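Erythrocyte membrane protein 1 (Plasmodium falciparum, PDB 2XU0) probably binds host cell surface receptors through parts such as this N-terminal segment and first Duffy-binding-like domain of a rosetting variant. Local coordinates at residues C139-N142 with L143-L146; G183-A186 with G187-T190; M208-N212 with K213-V217; N381-I384 with V385-E389; D430-L433 with N434-N438. The protein carries 10 engineered substitutions. All blocks are in the same frame, centred on the assembly; numbering follows the deposited sequence.

Contacts 1, 2 and 3 lie in the Duffy binding domain. Contacts 4 and 5 lie in the C-terminal Duffy-binding-like subdomain. Only contacts 1 and 3 touch. Their centres are about 11 Å apart, and V217 at the start of helix 216-231 packs on D140, L143 and E144. Contact 2 opens helix 186-204, and its centre is about 31 Å from that of contact 3. Contacts 4 and 5 sit on helices 371-407 and 429-437, with centres about 20 Å apart. Contact 3 is close to the bound magnesium ion, about 6 Å from the side chain of L210. Contacts 1, 2 and 5 lie away from the metal and proline sites.

Contact 1 (C139-N142 with L143-L146); sequences CDQN and LEFL
The ring of F145 is met at its edge, near its plane, by two groups of the preceding turn. One is the side-chain amide of Q141, whose OE1 is 3.2 Å from F145 CE2. The other is the backbone O of N142. The amide plane of Q141 stands 86° from the ring plane. The Q141 chain is bent at chi2 (-106°), which brings its amide round to the ring. On the way, Q141 CG passes 3.8 Å from E144 OE2, and the amide and carboxylate planes are 87° apart. The side chains of Q141 and F145 both touch R94.

The backbone turns tightly here. L143 N donates to D140 O (2.9 Å), E144 N to Q141 O (3.1 Å) and F145 N to N142 O (3.3 Å). Each donor lies well above the carbonyl plane of its acceptor.

D140 OD1 and E144 OE2 are 4.5 Å apart. Both form salt bridges with R100, which probably offsets their like charges. A water donates to D140 OD2 at 3.0 Å and, weakly, to E144 OE2. The amide of N142 bonds to T164 and N160, so it ties the turn to helix 154-175. The i to i+3 bonds are those of a 3-10 turn, here in the loop after the C97-C139 disulfide in the Duffy binding domain.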
loop_
_atom_site.group_PDB
_atom_site.type_symbol
_atom_site.label_atom_id
_atom_site.label_comp_id
_atom_site.label_asym_id
_atom_site.label_seq_id
_atom_site.Cartn_x
_atom_site.Cartn_y
_atom_site.Cartn_z
ATOM N N CYS A 139 -12.932 -3.536 -3.933
ATOM C CA CYS A 139 -14.152 -4.213 -4.396
ATOM C C CYS A 139 -14.781 -5.100 -3.330
ATOM O O CYS A 139 -14.702 -6.326 -3.431
ATOM C CB CYS A 139 -13.893 -4.978 -5.692
ATOM S SG CYS A 139 -13.316 -3.945 -7.059
ATOM N N ASP A 140 -15.453 -4.480 -2.332
ATOM C CA ASP A 140 -16.069 -5.137 -1.172
ATOM C C ASP A 140 -17.615 -5.075 -1.152
ATOM O O ASP A 140 -18.244 -5.531 -0.192
ATOM C CB ASP A 140 -15.519 -4.456 0.125
ATOM C CG ASP A 140 -15.988 -3.011 0.356
ATOM O OD1 ASP A 140 -16.505 -2.378 -0.607
ATOM O OD2 ASP A 140 -15.779 -2.493 1.466
ATOM N N GLN A 141 -18.215 -4.497 -2.198
ATOM C CA GLN A 141 -19.660 -4.285 -2.311
ATOM C C GLN A 141 -20.591 -5.457 -2.004
ATOM O O GLN A 141 -21.597 -5.262 -1.317
ATOM C CB GLN A 141 -19.996 -3.542 -3.595
ATOM C CG GLN A 141 -21.161 -2.576 -3.439
ATOM C CD GLN A 141 -22.428 -3.072 -4.084
ATOM O OE1 GLN A 141 -23.523 -2.858 -3.565
ATOM N NE2 GLN A 141 -22.309 -3.699 -5.254
ATOM N N ASN A 142 -20.209 -6.685 -2.398
ATOM C CA ASN A 142 -20.985 -7.902 -2.144
ATOM C C ASN A 142 -21.063 -8.251 -0.675
ATOM O O ASN A 142 -22.043 -8.886 -0.242
ATOM C CB ASN A 142 -20.394 -9.077 -2.938
ATOM C CG ASN A 142 -18.980 -9.436 -2.562
ATOM O OD1 ASN A 142 -18.044 -8.619 -2.643
ATOM N ND2 ASN A 142 -18.806 -10.667 -2.133
ATOM N N LEU A 143 -20.034 -7.831 0.111
ATOM C CA LEU A 143 -19.995 -8.066 1.553
ATOM C C LEU A 143 -20.972 -7.147 2.307
ATOM O O LEU A 143 -21.166 -7.351 3.500
ATOM C CB LEU A 143 -18.562 -7.986 2.135
ATOM C CG LEU A 143 -17.454 -8.876 1.504
ATOM C CD1 LEU A 143 -16.176 -8.814 2.331
ATOM C CD2 LEU A 143 -17.902 -10.340 1.383
ATOM N N GLU A 144 -21.631 -6.187 1.607
ATOM C CA GLU A 144 -22.663 -5.303 2.207
ATOM C C GLU A 144 -24.041 -6.004 2.226
ATOM O O GLU A 144 -25.030 -5.412 2.654
ATOM C CB GLU A 144 -22.782 -3.979 1.439
ATOM C CG GLU A 144 -21.525 -3.125 1.396
ATOM C CD GLU A 144 -21.718 -1.766 0.758
ATOM O OE1 GLU A 144 -22.820 -1.189 0.912
ATOM O OE2 GLU A 144 -20.775 -1.279 0.093
ATOM N N PHE A 145 -24.084 -7.284 1.791
ATOM C CA PHE A 145 -25.277 -8.119 1.647
ATOM C C PHE A 145 -25.078 -9.486 2.285
ATOM O O PHE A 145 -25.376 -10.525 1.684
ATOM C CB PHE A 145 -25.630 -8.235 0.140
ATOM C CG PHE A 145 -25.853 -6.885 -0.501
ATOM C CD1 PHE A 145 -27.085 -6.245 -0.403
ATOM C CD2 PHE A 145 -24.823 -6.236 -1.166
ATOM C CE1 PHE A 145 -27.277 -4.978 -0.961
ATOM C CE2 PHE A 145 -25.011 -4.965 -1.705
ATOM C CZ PHE A 145 -26.244 -4.354 -1.620
ATOM N N LEU A 146 -24.574 -9.475 3.522
ATOM C CA LEU A 146 -24.295 -10.667 4.307
ATOM C C LEU A 146 -25.382 -10.890 5.355
ATOM O O LEU A 146 -25.537 -12.012 5.838
ATOM C CB LEU A 146 -22.913 -10.517 4.969
ATOM C CG LEU A 146 -21.671 -11.224 4.359
ATOM C CD1 LEU A 146 -21.769 -11.428 2.844
ATOM C CD2 LEU A 146 -20.400 -10.464 4.709
HETATM O O HOH W 1 -18.040 -0.650 1.998
#

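Contact 2 (G183-A186 with G187-T190); sequences GNKA and GICT. Engineered in segment 183-186: A186 (natural residue Ser).
The backbone O of A186 is gripped by two donors. T190 N reaches it at 3.1 Å, in the carbonyl plane, with a C=O...N angle of 157°. Water 2 donates to the same oxygen, also at 3.1 Å. That water lies 3.0 Å from T190 OG1 as well, and so bridges A186 O and T190 OG1 across the first turn of the helix. T190 OG1 is turned back beside its own backbone N (chi1 -67°), which brings it to the water. A186 is an engineered residue; serine is the natural one.

K185 O takes a bond from I188 N at 3.1 Å. The donor here lies above the carbonyl plane, in contrast to the bond at A186 O. The side chains of K185 and I188 run side by side and point the same way. K185 CB meets I188 CD1 at 3.9 Å, and K185 CD lies 4.1 Å from the same methyl. The rest of the lysine is extended and leads away to K179, where NZ bonds the backbone O.

C189 CB lies 3.4 Å from A186 O, and its SG forms the disulfide with C295. N184 bonds through OD1 to D277 N, and K185 pairs through its backbone with Y275. K185 is the centre of an inverse gamma turn, with a weak bond from A186 N to N184 O. It is also the N-cap residue of helix 186-204 in the Duffy binding domain.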
loop_
_atom_site.group_PDB
_atom_site.type_symbol
_atom_site.label_atom_id
_atom_site.label_comp_id
_atom_site.label_asym_id
_atom_site.label_seq_id
_atom_site.Cartn_x
_atom_site.Cartn_y
_atom_site.Cartn_z
ATOM N N GLY A 183 8.788 -7.692 -18.499
ATOM C CA GLY A 183 9.444 -8.476 -17.457
ATOM C C GLY A 183 8.421 -9.240 -16.640
ATOM O O GLY A 183 7.222 -9.144 -16.924
ATOM N N ASN A 184 8.878 -10.023 -15.623
ATOM C CA ASN A 184 7.959 -10.729 -14.728
ATOM C C ASN A 184 7.281 -9.601 -13.927
ATOM O O ASN A 184 7.965 -8.751 -13.363
ATOM C CB ASN A 184 8.714 -11.711 -13.804
ATOM C CG ASN A 184 7.837 -12.430 -12.819
ATOM O OD1 ASN A 184 7.337 -11.833 -11.859
ATOM N ND2 ASN A 184 7.686 -13.751 -12.985
ATOM N N LYS A 185 5.954 -9.547 -13.950
ATOM C CA LYS A 185 5.188 -8.453 -13.326
ATOM C C LYS A 185 5.045 -8.618 -11.794
ATOM O O LYS A 185 3.932 -8.762 -11.267
ATOM C CB LYS A 185 3.841 -8.315 -14.045
ATOM C CG LYS A 185 3.979 -7.854 -15.497
ATOM C CD LYS A 185 2.815 -8.423 -16.311
ATOM C CE LYS A 185 2.992 -8.210 -17.790
ATOM N NZ LYS A 185 1.849 -8.748 -18.573
ATOM N N ALA A 186 6.196 -8.657 -11.090
ATOM C CA ALA A 186 6.276 -8.841 -9.628
ATOM C C ALA A 186 5.511 -7.752 -8.892
ATOM O O ALA A 186 4.932 -8.039 -7.848
ATOM C CB ALA A 186 7.720 -8.850 -9.166
ATOM N N GLY A 187 5.481 -6.545 -9.482
ATOM C CA GLY A 187 4.785 -5.368 -8.961
ATOM C C GLY A 187 3.302 -5.601 -8.744
ATOM O O GLY A 187 2.744 -5.087 -7.785
ATOM N N ILE A 188 2.664 -6.395 -9.626
ATOM C CA ILE A 188 1.241 -6.747 -9.561
ATOM C C ILE A 188 1.000 -7.670 -8.368
ATOM O O ILE A 188 0.026 -7.484 -7.642
ATOM C CB ILE A 188 0.770 -7.401 -10.902
ATOM C CG1 ILE A 188 0.875 -6.407 -12.083
ATOM C CG2 ILE A 188 -0.633 -8.014 -10.762
ATOM C CD1 ILE A 188 0.232 -6.906 -13.493
ATOM N N CYS A 189 1.879 -8.694 -8.190
ATOM C CA CYS A 189 1.817 -9.628 -7.066
ATOM C C CYS A 189 1.903 -8.843 -5.719
ATOM O O CYS A 189 1.158 -9.147 -4.798
ATOM C CB CYS A 189 2.922 -10.685 -7.192
ATOM S SG CYS A 189 2.816 -11.671 -8.716
ATOM N N THR A 190 2.767 -7.817 -5.644
ATOM C CA THR A 190 2.912 -6.929 -4.449
ATOM C C THR A 190 1.572 -6.197 -4.181
ATOM O O THR A 190 1.106 -6.188 -3.043
ATOM C CB THR A 190 4.095 -5.934 -4.646
ATOM O OG1 THR A 190 5.307 -6.691 -4.650
ATOM C CG2 THR A 190 4.192 -4.884 -3.532
HETATM O O HOH W 2 6.611 -9.222 -5.549
#

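Contact 3 (M208-N212 with K213-V217); sequences MFLPN and KDDKV
L210 and D215 cross at about a right angle. The methyl L210 CD1 meets the carboxylate and is 3.4 Å from D215 OD1 and 3.6 Å from D215 CG. The leucine reaches it because its CG is anti to the backbone N (chi1 -176°), and its end comes close to the turn. This is a van der Waals contact, not a polar bond. The charge of D215 has its partner elsewhere: OD1 makes a salt bridge with R119. The aspartate therefore has a methyl and a guanidinium near the same oxygen.

N212 and D214 meet obliquely, with the amide and carboxylate planes 62° apart. N212 OD1 accepts a bond from D214 N at 3.2 Å. The donor is tilted from the carbonyl plane. The same oxygen passes 3.5 Å from D214 CB. On N212, CG sits between the backbone N and the carbonyl carbon (chi1 52°), and this folds the amide over the turn that follows. Water 3 donates to N212 OD1 at 2.8 Å and accepts from K216 N, also at 2.8 Å. It thus links the asparagine to the first residue of the helix.

The K213 chain is extended and bends at chi4. Its NZ forms a salt bridge with D214 OD1 at 2.9 Å, on the syn side, somewhat out of the carboxylate plane. D215 N gives only a weak bond to N212 O. D215 is at the N-cap position, but its side chain makes no capping bond. The segment 212-215 is a type I beta turn. With N212 OD1 bonded to D214 N, an Asx turn overlaps this beta turn just before helix 216-231.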
loop_
_atom_site.group_PDB
_atom_site.type_symbol
_atom_site.label_atom_id
_atom_site.label_comp_id
_atom_site.label_asym_id
_atom_site.label_seq_id
_atom_site.Cartn_x
_atom_site.Cartn_y
_atom_site.Cartn_z
ATOM N N MET A 208 -9.196 -0.353 9.443
ATOM C CA MET A 208 -9.410 1.011 9.986
ATOM C C MET A 208 -10.303 1.895 9.099
ATOM O O MET A 208 -10.683 2.985 9.518
ATOM C CB MET A 208 -8.060 1.741 10.111
ATOM C CG MET A 208 -7.168 1.277 11.232
ATOM S SD MET A 208 -5.650 2.283 11.177
ATOM C CE MET A 208 -4.659 1.341 10.138
ATOM N N PHE A 209 -10.585 1.475 7.858
ATOM C CA PHE A 209 -11.358 2.336 6.962
ATOM C C PHE A 209 -12.858 2.244 7.168
ATOM O O PHE A 209 -13.417 1.155 7.262
ATOM C CB PHE A 209 -10.925 2.181 5.498
ATOM C CG PHE A 209 -11.478 3.208 4.527
ATOM C CD1 PHE A 209 -11.065 4.536 4.581
ATOM C CD2 PHE A 209 -12.324 2.822 3.488
ATOM C CE1 PHE A 209 -11.547 5.476 3.654
ATOM C CE2 PHE A 209 -12.825 3.764 2.587
ATOM C CZ PHE A 209 -12.440 5.085 2.681
ATOM N N LEU A 210 -13.503 3.399 7.302
ATOM C CA LEU A 210 -14.934 3.465 7.498
ATOM C C LEU A 210 -15.524 4.102 6.231
ATOM O O LEU A 210 -15.497 5.325 6.107
ATOM C CB LEU A 210 -15.233 4.288 8.749
ATOM C CG LEU A 210 -16.692 4.378 9.138
ATOM C CD1 LEU A 210 -17.263 2.997 9.392
ATOM C CD2 LEU A 210 -16.863 5.284 10.343
ATOM N N PRO A 211 -15.973 3.285 5.239
ATOM C CA PRO A 211 -16.463 3.859 3.956
ATOM C C PRO A 211 -17.536 4.933 4.109
ATOM O O PRO A 211 -17.502 5.940 3.410
ATOM C CB PRO A 211 -16.971 2.641 3.181
ATOM C CG PRO A 211 -16.312 1.481 3.801
ATOM C CD PRO A 211 -16.060 1.807 5.234
ATOM N N ASN A 212 -18.461 4.727 5.056
ATOM C CA ASN A 212 -19.561 5.650 5.400
ATOM C C ASN A 212 -20.135 5.260 6.771
ATOM O O ASN A 212 -19.844 4.167 7.272
ATOM C CB ASN A 212 -20.658 5.624 4.310
ATOM C CG ASN A 212 -21.140 4.248 3.965
ATOM O OD1 ASN A 212 -21.505 3.458 4.834
ATOM N ND2 ASN A 212 -21.112 3.916 2.682
ATOM N N LYS A 213 -20.992 6.124 7.344
ATOM C CA LYS A 213 -21.634 5.933 8.656
ATOM C C LYS A 213 -22.370 4.594 8.841
ATOM O O LYS A 213 -22.621 4.198 9.976
ATOM C CB LYS A 213 -22.589 7.118 8.975
ATOM C CG LYS A 213 -23.792 7.229 8.015
ATOM C CD LYS A 213 -24.855 8.211 8.511
ATOM C CE LYS A 213 -26.174 8.021 7.803
ATOM N NZ LYS A 213 -26.837 6.757 8.216
ATOM N N ASP A 214 -22.765 3.928 7.754
ATOM C CA ASP A 214 -23.532 2.683 7.860
ATOM C C ASP A 214 -22.761 1.414 8.257
ATOM O O ASP A 214 -23.356 0.511 8.855
ATOM C CB ASP A 214 -24.412 2.485 6.618
ATOM C CG ASP A 214 -25.419 3.617 6.405
ATOM O OD1 ASP A 214 -25.985 4.110 7.412
ATOM O OD2 ASP A 214 -25.603 4.039 5.239
ATOM N N ASP A 215 -21.443 1.340 7.935
ATOM C CA ASP A 215 -20.567 0.199 8.271
ATOM C C ASP A 215 -21.191 -1.158 7.916
ATOM O O ASP A 215 -21.059 -2.123 8.684
ATOM C CB ASP A 215 -20.189 0.246 9.769
ATOM C CG ASP A 215 -18.775 -0.181 10.127
ATOM O OD1 ASP A 215 -17.951 -0.338 9.202
ATOM O OD2 ASP A 215 -18.467 -0.251 11.340
ATOM N N LYS A 216 -21.874 -1.220 6.744
ATOM C CA LYS A 216 -22.598 -2.419 6.285
ATOM C C LYS A 216 -21.776 -3.681 6.196
ATOM O O LYS A 216 -22.250 -4.734 6.628
ATOM C CB LYS A 216 -23.379 -2.139 4.983
ATOM C CG LYS A 216 -24.695 -1.420 5.308
ATOM C CD LYS A 216 -25.485 -0.992 4.089
ATOM C CE LYS A 216 -26.733 -0.225 4.484
ATOM N NZ LYS A 216 -27.558 0.136 3.301
ATOM N N VAL A 217 -20.536 -3.587 5.651
ATOM C CA VAL A 217 -19.658 -4.769 5.530
ATOM C C VAL A 217 -19.431 -5.360 6.897
ATOM O O VAL A 217 -19.669 -6.543 7.074
ATOM C CB VAL A 217 -18.304 -4.476 4.797
ATOM C CG1 VAL A 217 -17.369 -5.685 4.883
ATOM C CG2 VAL A 217 -18.528 -4.092 3.345
HETATM O O HOH W 3 -21.530 0.686 4.702
#

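Contact 4 (N381-I384 with V385-E389); sequences NEWI and VKKLE
W383 holds its CG anti to the backbone N (chi1 178°), which lets the indole come close to K387. K387 turns its CG to the side of its own N (chi1 -74°) and bends again at chi2. These torsions lay the lysine chain obliquely over one face of the indole.

K387 CG makes a CH-pi contact. It is 3.8 Å from the centroid of the six-membered ring of W383 and 23° off the ring normal. Further along, K387 CE lies 3.6 Å from W383 NE1, so the chain lies over the CE2-NE1 side of the indole face. The charged end goes beyond it: K387 NZ forms a salt bridge with E390, one turn on.

The helix backbone here is regular. K387 N bonds to W383 O at 3.0 Å, in the carbonyl plane. L388 N bonds to I384 O at 2.9 Å, V385 N to N381 O and K386 N to E382 O. V385 CG2 also lies 3.3 Å from N381 O.

The indole is buried against helix 311-338. Its ring meets that of F323 nearly parallel, and K330 makes a cation-pi contact with it. I384 also packs on F323, and W319 touches K387. F461 of a loop touches I384, K387 and L388. This is i to i+4 aromatic-lysine packing on a long alpha helix, at its interface with helix 311-338 in the C-terminal Duffy-binding-like subdomain.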
loop_
_atom_site.group_PDB
_atom_site.type_symbol
_atom_site.label_atom_id
_atom_site.label_comp_id
_atom_site.label_asym_id
_atom_site.label_seq_id
_atom_site.Cartn_x
_atom_site.Cartn_y
_atom_site.Cartn_z
ATOM N N ASN A 381 4.469 21.823 -6.993
ATOM C CA ASN A 381 4.663 22.245 -5.602
ATOM C C ASN A 381 3.406 22.021 -4.747
ATOM O O ASN A 381 3.567 21.720 -3.570
ATOM C CB ASN A 381 5.112 23.703 -5.496
ATOM C CG ASN A 381 6.439 24.015 -6.133
ATOM O OD1 ASN A 381 7.264 23.135 -6.403
ATOM N ND2 ASN A 381 6.662 25.293 -6.400
ATOM N N GLU A 382 2.178 22.144 -5.316
ATOM C CA GLU A 382 0.976 21.910 -4.497
ATOM C C GLU A 382 0.877 20.433 -4.079
ATOM O O GLU A 382 0.586 20.143 -2.907
ATOM C CB GLU A 382 -0.340 22.428 -5.110
ATOM C CG GLU A 382 -0.927 21.725 -6.320
ATOM C CD GLU A 382 -2.302 22.240 -6.711
ATOM O OE1 GLU A 382 -2.741 21.956 -7.850
ATOM O OE2 GLU A 382 -2.941 22.932 -5.883
ATOM N N TRP A 383 1.175 19.509 -5.036
ATOM C CA TRP A 383 1.185 18.073 -4.755
ATOM C C TRP A 383 2.216 17.746 -3.690
ATOM O O TRP A 383 1.874 17.052 -2.750
ATOM C CB TRP A 383 1.437 17.263 -6.026
ATOM C CG TRP A 383 1.499 15.782 -5.792
ATOM C CD1 TRP A 383 0.448 14.921 -5.656
ATOM C CD2 TRP A 383 2.685 14.988 -5.714
ATOM N NE1 TRP A 383 0.911 13.639 -5.475
ATOM C CE2 TRP A 383 2.282 13.648 -5.536
ATOM C CE3 TRP A 383 4.058 15.270 -5.846
ATOM C CZ2 TRP A 383 3.204 12.603 -5.395
ATOM C CZ3 TRP A 383 4.969 14.227 -5.745
ATOM C CH2 TRP A 383 4.540 12.914 -5.517
ATOM N N ILE A 384 3.456 18.275 -3.814
ATOM C CA ILE A 384 4.562 18.011 -2.888
ATOM C C ILE A 384 4.226 18.502 -1.485
ATOM O O ILE A 384 4.611 17.867 -0.500
ATOM C CB ILE A 384 5.907 18.588 -3.448
ATOM C CG1 ILE A 384 6.585 17.599 -4.386
ATOM C CG2 ILE A 384 6.887 19.093 -2.356
ATOM C CD1 ILE A 384 7.251 16.263 -3.765
ATOM N N VAL A 385 3.514 19.646 -1.404
ATOM C CA VAL A 385 3.101 20.248 -0.139
ATOM C C VAL A 385 2.073 19.379 0.559
ATOM O O VAL A 385 2.160 19.197 1.775
ATOM C CB VAL A 385 2.675 21.724 -0.325
ATOM C CG1 VAL A 385 1.744 22.203 0.784
ATOM C CG2 VAL A 385 3.918 22.619 -0.443
ATOM N N LYS A 386 1.152 18.801 -0.213
ATOM C CA LYS A 386 0.132 17.895 0.295
ATOM C C LYS A 386 0.789 16.561 0.786
ATOM O O LYS A 386 0.335 15.992 1.785
ATOM C CB LYS A 386 -0.869 17.595 -0.813
ATOM C CG LYS A 386 -2.042 16.719 -0.418
ATOM C CD LYS A 386 -2.970 16.448 -1.615
ATOM C CE LYS A 386 -3.862 15.242 -1.401
ATOM N NZ LYS A 386 -4.924 15.475 -0.375
ATOM N N LYS A 387 1.819 16.059 0.047
ATOM C CA LYS A 387 2.503 14.789 0.362
ATOM C C LYS A 387 3.339 14.974 1.625
ATOM O O LYS A 387 3.303 14.126 2.512
ATOM C CB LYS A 387 3.350 14.329 -0.830
ATOM C CG LYS A 387 2.507 13.779 -1.985
ATOM C CD LYS A 387 1.964 12.403 -1.623
ATOM C CE LYS A 387 0.677 12.065 -2.295
ATOM N NZ LYS A 387 0.133 10.808 -1.723
ATOM N N LEU A 388 3.966 16.149 1.770
ATOM C CA LEU A 388 4.718 16.473 2.975
ATOM C C LEU A 388 3.808 16.386 4.191
ATOM O O LEU A 388 4.250 15.869 5.212
ATOM C CB LEU A 388 5.371 17.871 2.892
ATOM C CG LEU A 388 6.172 18.361 4.146
ATOM C CD1 LEU A 388 7.312 17.384 4.534
ATOM C CD2 LEU A 388 6.716 19.772 3.959
ATOM N N GLU A 389 2.568 16.936 4.109
ATOM C CA GLU A 389 1.651 16.926 5.243
ATOM C C GLU A 389 1.255 15.496 5.600
ATOM O O GLU A 389 1.328 15.119 6.764
ATOM C CB GLU A 389 0.434 17.841 5.023
ATOM C CG GLU A 389 -0.610 17.743 6.120
ATOM C CD GLU A 389 -1.665 18.830 6.013
ATOM O OE1 GLU A 389 -2.814 18.502 5.642
ATOM O OE2 GLU A 389 -1.329 20.016 6.243
#

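Contact 5 (D430-L433 with N434-N438); sequences DKFL and NLLNN
L436 CB starts beside the backbone, 3.4 Å from L433 O. Its CG is next, 4.0 Å from F432 CE2, and the ring is met obliquely there. CG beside the backbone N of L436 (chi1 -60°) brings the branch to F432. Both methyls lie near F432 CE2, L436 CD2 at 4.0 Å. L436 CD1 also meets L433 CD2 at 3.8 Å.

L435 meets F432 from the same side of the ring plane, at CD1 rather than CE2, and its side chain crosses that of F432 at about a right angle. L435 CD1 is 4.1 Å from F432 CD1. These are i to i+3 and i to i+4 apolar contacts along helix 429-437. Its apolar side chains pack it into the bundle of helices of this domain: F432 stacks on Y398 and touches L313, L433 touches F391, and L435 and L436 touch A22 in the N-terminal segment.

The polar bonds run along the backbone. N437 N donates to L433 O at 3.0 Å and N434 N to D430 O at 3.2 Å. F432 O receives two bonds, from L435 N and L436 N, and both are weak. The side chain of N437 bonds F454 N through OD1 and D453 OD1 through ND2.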
loop_
_atom_site.group_PDB
_atom_site.type_symbol
_atom_site.label_atom_id
_atom_site.label_comp_id
_atom_site.label_asym_id
_atom_site.label_seq_id
_atom_site.Cartn_x
_atom_site.Cartn_y
_atom_site.Cartn_z
ATOM N N ASP A 430 13.514 7.307 12.994
ATOM C CA ASP A 430 14.638 7.467 12.081
ATOM C C ASP A 430 15.035 6.118 11.466
ATOM O O ASP A 430 15.220 6.067 10.255
ATOM C CB ASP A 430 15.843 8.110 12.791
ATOM C CG ASP A 430 15.529 9.341 13.638
ATOM O OD1 ASP A 430 14.678 9.234 14.566
ATOM O OD2 ASP A 430 16.182 10.390 13.427
ATOM N N LYS A 431 15.117 5.020 12.272
ATOM C CA LYS A 431 15.458 3.694 11.732
ATOM C C LYS A 431 14.343 3.144 10.833
ATOM O O LYS A 431 14.633 2.510 9.831
ATOM C CB LYS A 431 15.847 2.689 12.834
ATOM C CG LYS A 431 16.952 3.183 13.766
ATOM C CD LYS A 431 18.330 3.302 13.105
ATOM C CE LYS A 431 19.250 4.202 13.900
ATOM N NZ LYS A 431 20.659 4.114 13.430
ATOM N N PHE A 432 13.078 3.401 11.181
ATOM C CA PHE A 432 11.951 2.975 10.363
ATOM C C PHE A 432 11.903 3.775 9.047
ATOM O O PHE A 432 11.546 3.206 8.018
ATOM C CB PHE A 432 10.604 3.012 11.142
ATOM C CG PHE A 432 9.460 2.518 10.278
ATOM C CD1 PHE A 432 9.203 1.160 10.148
ATOM C CD2 PHE A 432 8.676 3.414 9.552
ATOM C CE1 PHE A 432 8.204 0.699 9.280
ATOM C CE2 PHE A 432 7.675 2.958 8.699
ATOM C CZ PHE A 432 7.442 1.599 8.568
ATOM N N LEU A 433 12.274 5.080 9.076
ATOM C CA LEU A 433 12.299 5.916 7.885
ATOM C C LEU A 433 13.357 5.462 6.867
ATOM O O LEU A 433 13.104 5.564 5.666
ATOM C CB LEU A 433 12.392 7.438 8.183
ATOM C CG LEU A 433 11.165 8.084 8.864
ATOM C CD1 LEU A 433 11.416 9.569 9.174
ATOM C CD2 LEU A 433 9.921 7.978 8.009
ATOM N N ASN A 434 14.477 4.888 7.350
ATOM C CA ASN A 434 15.545 4.304 6.525
ATOM C C ASN A 434 14.982 3.141 5.725
ATOM O O ASN A 434 15.370 2.966 4.585
ATOM C CB ASN A 434 16.716 3.762 7.389
ATOM C CG ASN A 434 17.525 4.767 8.171
ATOM O OD1 ASN A 434 18.145 4.428 9.186
ATOM N ND2 ASN A 434 17.593 6.005 7.704
ATOM N N LEU A 435 14.058 2.357 6.305
ATOM C CA LEU A 435 13.412 1.236 5.598
ATOM C C LEU A 435 12.572 1.769 4.418
ATOM O O LEU A 435 12.560 1.153 3.344
ATOM C CB LEU A 435 12.511 0.430 6.554
ATOM C CG LEU A 435 13.162 -0.213 7.791
ATOM C CD1 LEU A 435 12.158 -1.110 8.539
ATOM C CD2 LEU A 435 14.481 -0.939 7.459
ATOM N N LEU A 436 11.894 2.921 4.618
ATOM C CA LEU A 436 11.089 3.546 3.570
ATOM C C LEU A 436 11.993 4.021 2.440
ATOM O O LEU A 436 11.654 3.804 1.274
ATOM C CB LEU A 436 10.182 4.678 4.106
ATOM C CG LEU A 436 9.143 4.286 5.169
ATOM C CD1 LEU A 436 8.365 5.492 5.588
ATOM C CD2 LEU A 436 8.200 3.147 4.688
ATOM N N ASN A 437 13.153 4.605 2.781
ATOM C CA ASN A 437 14.203 5.014 1.816
ATOM C C ASN A 437 14.647 3.835 0.959
ATOM O O ASN A 437 14.996 4.007 -0.205
ATOM C CB ASN A 437 15.463 5.544 2.561
ATOM C CG ASN A 437 15.260 6.889 3.217
ATOM O OD1 ASN A 437 14.201 7.511 3.062
ATOM N ND2 ASN A 437 16.236 7.345 4.017
ATOM N N ASN A 438 14.632 2.641 1.549
ATOM C CA ASN A 438 15.121 1.414 0.917
ATOM C C ASN A 438 14.139 0.709 0.029
ATOM O O ASN A 438 14.489 -0.339 -0.490
ATOM C CB ASN A 438 15.601 0.443 1.989
ATOM C CG ASN A 438 16.821 0.889 2.721
ATOM O OD1 ASN A 438 17.656 1.602 2.178
ATOM N ND2 ASN A 438 16.951 0.443 3.963
#